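Local coordinates for UPF0678 fatty acid-binding protein-like protein ERS007657_00996 (Mycobacterium tuberculosis, PDB 6R3W) that binds a single heme b in a ten-stranded antiparallel beta-barrel and probably isomerises peroxynitrite to nitrate, helping to detoxify reactive nitrogen species, at residues L9-P14 and Y97-D102; L71-C74 and C78-L81. All blocks are in the same frame, centred on the assembly; numbering follows the deposited sequence.

In the fold
Both contacts reach the wall of one ten-stranded antiparallel barrel, and their centres are about 13 Å apart. Along the chain, 9-14 comes first, as a 3-10 segment ahead of strand 17-25; the hairpin of contact 2 follows, and 97-102, at the end of strand 89-100, comes last. Strands 63-73, 78-85 and 89-100 are consecutive neighbours in the sheet, so the two contacts share a continuous patch of barrel wall. They meet directly: Leu9 CD2 and Val73 CG2 are 3.6 Å apart, and Tyr97 CD2 lies 3.7 Å from Val79 CG1. The N-terminal 3-10 segment packs on Val73 and on the end of strand 89-100, while Tyr97 carries the contact on to strand 78-85, away from the heme-binding residues.

Contact 1. Residues L9-P14 and Y97-D102; sequences LQALSP and YSVTGD
Leu12 and Tyr97 meet methyl to ring: CD2 of Leu12 sits 4.0 Å from the centroid of the Tyr97 ring and 8° off its normal, a CH-pi contact over the centre of one face. The other branch reaches the same ring further round, with Leu12 CD1 4.1 Å from Tyr97 CE2, so the isopropyl end spans the phenol from near its middle to one side. Ala11 adds its methyl at an oblique approach, CB lying 3.7 Å from Tyr97 CE1. The same CB is 3.8 Å from Val99 CG2, which places it between two side chains that alternate with Ser98 and leave the strand on one side.

All of this is apolar, and the direct contact covers a modest 175 Å² summed over both segments. A water supplies the polar link: it stands 2.8 Å from Tyr97 OH and makes a weak bond to Ala11 N, whose hydrogen it accepts. The phenol oxygen is also hydrogen-bonded to Gly77 N, so the ring is held at its polar end as well as over its face.

In the fold, the 3-10 segment leading into the first barrel strand lies against the end of strand 89-100, where the chain turns through Gly101 into strand 103-118.

Further out, the torsions explain the placement. Tyr97 CG stands between its backbone N and carbonyl carbon, chi1 60°, which carries the ring toward the 3-10 segment. A backbone bond from Leu12 N to Leu9 O, 2.9 Å long, helps set the turn that presents Leu12. Beyond the pair, Leu12 also touches Val73 and Ile104, while Tyr97 rests on Leu106 of strand 103-118 and on Val73.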
# COMPACT_ATOMS: atom_id res chain seq x y z
N LEU A 9 -11.08 -8.68 11.42
CA LEU A 9 -9.74 -8.82 10.79
C LEU A 9 -9.38 -10.28 10.47
O LEU A 9 -8.27 -10.50 9.98
CB LEU A 9 -8.68 -8.22 11.71
CG LEU A 9 -8.80 -6.73 11.97
CD1 LEU A 9 -7.63 -6.24 12.76
CD2 LEU A 9 -8.92 -5.95 10.69
N GLN A 10 -10.21 -11.26 10.82
CA GLN A 10 -9.82 -12.70 10.72
C GLN A 10 -9.22 -13.01 9.33
O GLN A 10 -8.17 -13.67 9.27
CB GLN A 10 -11.04 -13.58 11.03
CG GLN A 10 -10.77 -15.08 10.97
CD GLN A 10 -9.78 -15.57 12.00
OE1 GLN A 10 -9.65 -15.02 13.12
NE2 GLN A 10 -9.17 -16.71 11.70
N ALA A 11 -9.89 -12.62 8.27
CA ALA A 11 -9.44 -12.98 6.90
C ALA A 11 -8.03 -12.41 6.65
O ALA A 11 -7.32 -12.96 5.80
CB ALA A 11 -10.41 -12.47 5.87
N LEU A 12 -7.73 -11.27 7.23
CA LEU A 12 -6.48 -10.53 6.96
C LEU A 12 -5.39 -10.87 7.98
O LEU A 12 -4.30 -10.27 7.92
CB LEU A 12 -6.75 -9.03 6.92
CG LEU A 12 -7.76 -8.58 5.85
CD1 LEU A 12 -7.87 -7.08 5.81
CD2 LEU A 12 -7.39 -9.11 4.47
N SER A 13 -5.62 -11.86 8.85
CA SER A 13 -4.60 -12.23 9.85
C SER A 13 -3.26 -12.58 9.18
O SER A 13 -2.21 -12.26 9.75
CB SER A 13 -5.09 -13.31 10.81
OG SER A 13 -5.25 -14.58 10.17
N PRO A 14 -3.22 -13.18 7.96
CA PRO A 14 -1.92 -13.48 7.35
C PRO A 14 -1.06 -12.23 7.05
O PRO A 14 0.12 -12.39 6.81
CB PRO A 14 -2.29 -14.21 6.05
CG PRO A 14 -3.59 -14.91 6.41
CD PRO A 14 -4.32 -13.87 7.24
N TYR A 97 -11.74 -7.34 -0.79
CA TYR A 97 -10.79 -8.46 -0.84
C TYR A 97 -11.54 -9.78 -0.87
O TYR A 97 -12.73 -9.85 -0.54
CB TYR A 97 -9.82 -8.40 0.33
CG TYR A 97 -10.47 -8.48 1.68
CD1 TYR A 97 -10.77 -9.70 2.27
CD2 TYR A 97 -10.82 -7.33 2.36
CE1 TYR A 97 -11.38 -9.77 3.51
CE2 TYR A 97 -11.37 -7.38 3.62
CZ TYR A 97 -11.68 -8.61 4.19
OH TYR A 97 -12.34 -8.65 5.39
N SER A 98 -10.80 -10.80 -1.27
CA SER A 98 -11.27 -12.19 -1.31
C SER A 98 -10.17 -13.10 -0.80
O SER A 98 -8.98 -12.77 -0.92
CB SER A 98 -11.67 -12.59 -2.69
OG SER A 98 -10.54 -12.61 -3.54
N VAL A 99 -10.59 -14.18 -0.19
CA VAL A 99 -9.71 -15.27 0.29
C VAL A 99 -9.93 -16.49 -0.58
O VAL A 99 -11.09 -16.96 -0.68
CB VAL A 99 -9.99 -15.60 1.76
CG1 VAL A 99 -9.13 -16.76 2.25
CG2 VAL A 99 -9.81 -14.39 2.67
N THR A 100 -8.86 -16.98 -1.19
CA THR A 100 -8.87 -18.25 -1.96
C THR A 100 -7.77 -19.15 -1.40
O THR A 100 -6.61 -19.01 -1.82
CB THR A 100 -8.73 -17.98 -3.46
OG1 THR A 100 -9.65 -16.96 -3.85
CG2 THR A 100 -8.99 -19.21 -4.30
N GLY A 101 -8.10 -19.96 -0.40
CA GLY A 101 -7.08 -20.68 0.39
C GLY A 101 -6.02 -19.74 0.92
O GLY A 101 -6.37 -18.77 1.60
N ASP A 102 -4.75 -20.01 0.62
CA ASP A 102 -3.60 -19.25 1.17
C ASP A 102 -3.37 -17.97 0.36
O ASP A 102 -2.36 -17.33 0.60
CB ASP A 102 -2.33 -20.11 1.22
CG ASP A 102 -2.32 -21.14 2.32
OD1 ASP A 102 -2.70 -20.79 3.47
OD2 ASP A 102 -1.88 -22.27 2.03
O HOH W 1 -10.95 -9.61 7.65

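Contact 2. Residues L71-C74 and C78-L81; sequences LRVC and CVEL
Arg72 and Glu80 form the hydrogen-bonded pair of an antiparallel register, with Leu71-Leu81 and Val73-Val79 as the non-hydrogen-bonded pairs beside it. The axes of 71-73 and 78-81 approach to 4.6 Å, their N-to-C directions 153° apart. Arg72 N donates to Glu80 O at 2.8 Å, and Glu80 N returns the bond to Arg72 O. Past the last bridge, Cys74 N reaches Cys78 O at 3.0 Å, but from well above the carbonyl plane, so the pairing is distorted where the turn begins.

The side chains of Arg72 and Glu80 share one face of the sheet and join in a salt bridge. Both donors converge on a single carboxylate oxygen: Arg72 NE lies 2.7 Å from Glu80 OE1, nearly along the C-O axis, and Arg72 NH2 lies 3.0 Å from Glu80 OE1, which receives it on its syn lone pair. Guanidinium and carboxylate planes are only 12° apart, and the bend of the arginine chain at chi3 brings its NE edge round to the acid. The stem of Glu80 also borders the disulfide, with CG 3.8 Å from Cys74 SG.

On the other face, Leu71 CD1 fits against Val79 and Leu81, 3.9 Å from Val79 CB. Leu108 of strand 103-118 touches both Val79 and Leu81, while Val73 touches Ala8, Leu9 and Leu12 of the N-terminal segment.

Cys74 SG and Cys78 SG are covalently joined, with a disulfide torsion of -87°, across the three residues separating the segments. The whole is a beta hairpin of the nitrobindin barrel, between strands 63-73 and 78-85, its short connection clamped by a disulfide.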
# COMPACT_ATOMS: atom_id res chain seq x y z
N LEU A 71 -5.25 0.13 7.82
CA LEU A 71 -6.13 -0.65 6.93
C LEU A 71 -7.35 -1.07 7.75
O LEU A 71 -7.23 -1.96 8.59
CB LEU A 71 -5.35 -1.83 6.37
CG LEU A 71 -6.09 -2.67 5.32
CD1 LEU A 71 -6.55 -1.84 4.13
CD2 LEU A 71 -5.22 -3.81 4.85
N ARG A 72 -8.46 -0.39 7.53
CA ARG A 72 -9.73 -0.64 8.24
C ARG A 72 -10.52 -1.70 7.48
O ARG A 72 -10.57 -1.64 6.24
CB ARG A 72 -10.56 0.65 8.30
CG ARG A 72 -9.96 1.73 9.18
CD ARG A 72 -10.41 3.15 8.84
NE ARG A 72 -11.84 3.27 8.62
CZ ARG A 72 -12.77 3.49 9.55
NH1 ARG A 72 -12.45 3.51 10.85
NH2 ARG A 72 -14.02 3.62 9.18
N VAL A 73 -11.21 -2.55 8.20
CA VAL A 73 -12.23 -3.42 7.58
C VAL A 73 -13.60 -2.77 7.81
O VAL A 73 -14.00 -2.59 8.96
CB VAL A 73 -12.13 -4.86 8.11
CG1 VAL A 73 -13.33 -5.69 7.68
CG2 VAL A 73 -10.85 -5.51 7.65
N CYS A 74 -14.26 -2.39 6.71
CA CYS A 74 -15.57 -1.69 6.70
C CYS A 74 -16.67 -2.75 6.55
O CYS A 74 -17.43 -2.73 5.55
CB CYS A 74 -15.61 -0.56 5.64
SG CYS A 74 -14.62 -0.87 4.13
N CYS A 78 -14.72 -5.63 2.91
CA CYS A 78 -14.57 -4.19 2.57
C CYS A 78 -13.33 -3.65 3.27
O CYS A 78 -13.14 -3.95 4.47
CB CYS A 78 -15.82 -3.45 3.03
SG CYS A 78 -15.85 -1.67 2.72
N VAL A 79 -12.54 -2.83 2.58
CA VAL A 79 -11.36 -2.17 3.19
C VAL A 79 -11.38 -0.68 2.88
O VAL A 79 -11.71 -0.26 1.76
CB VAL A 79 -10.03 -2.82 2.76
CG1 VAL A 79 -9.71 -4.03 3.62
CG2 VAL A 79 -10.01 -3.21 1.29
N GLU A 80 -10.87 0.08 3.84
CA GLU A 80 -10.48 1.50 3.71
C GLU A 80 -9.01 1.59 4.13
O GLU A 80 -8.71 1.33 5.31
CB GLU A 80 -11.37 2.42 4.56
CG GLU A 80 -12.83 2.44 4.14
CD GLU A 80 -13.78 2.93 5.20
OE1 GLU A 80 -13.34 3.14 6.33
OE2 GLU A 80 -14.98 3.15 4.87
N LEU A 81 -8.13 1.98 3.21
CA LEU A 81 -6.69 2.20 3.46
C LEU A 81 -6.46 3.69 3.60
O LEU A 81 -6.79 4.44 2.67
CB LEU A 81 -5.86 1.61 2.32
CG LEU A 81 -4.35 1.81 2.41
CD1 LEU A 81 -3.76 1.09 3.63
CD2 LEU A 81 -3.69 1.32 1.14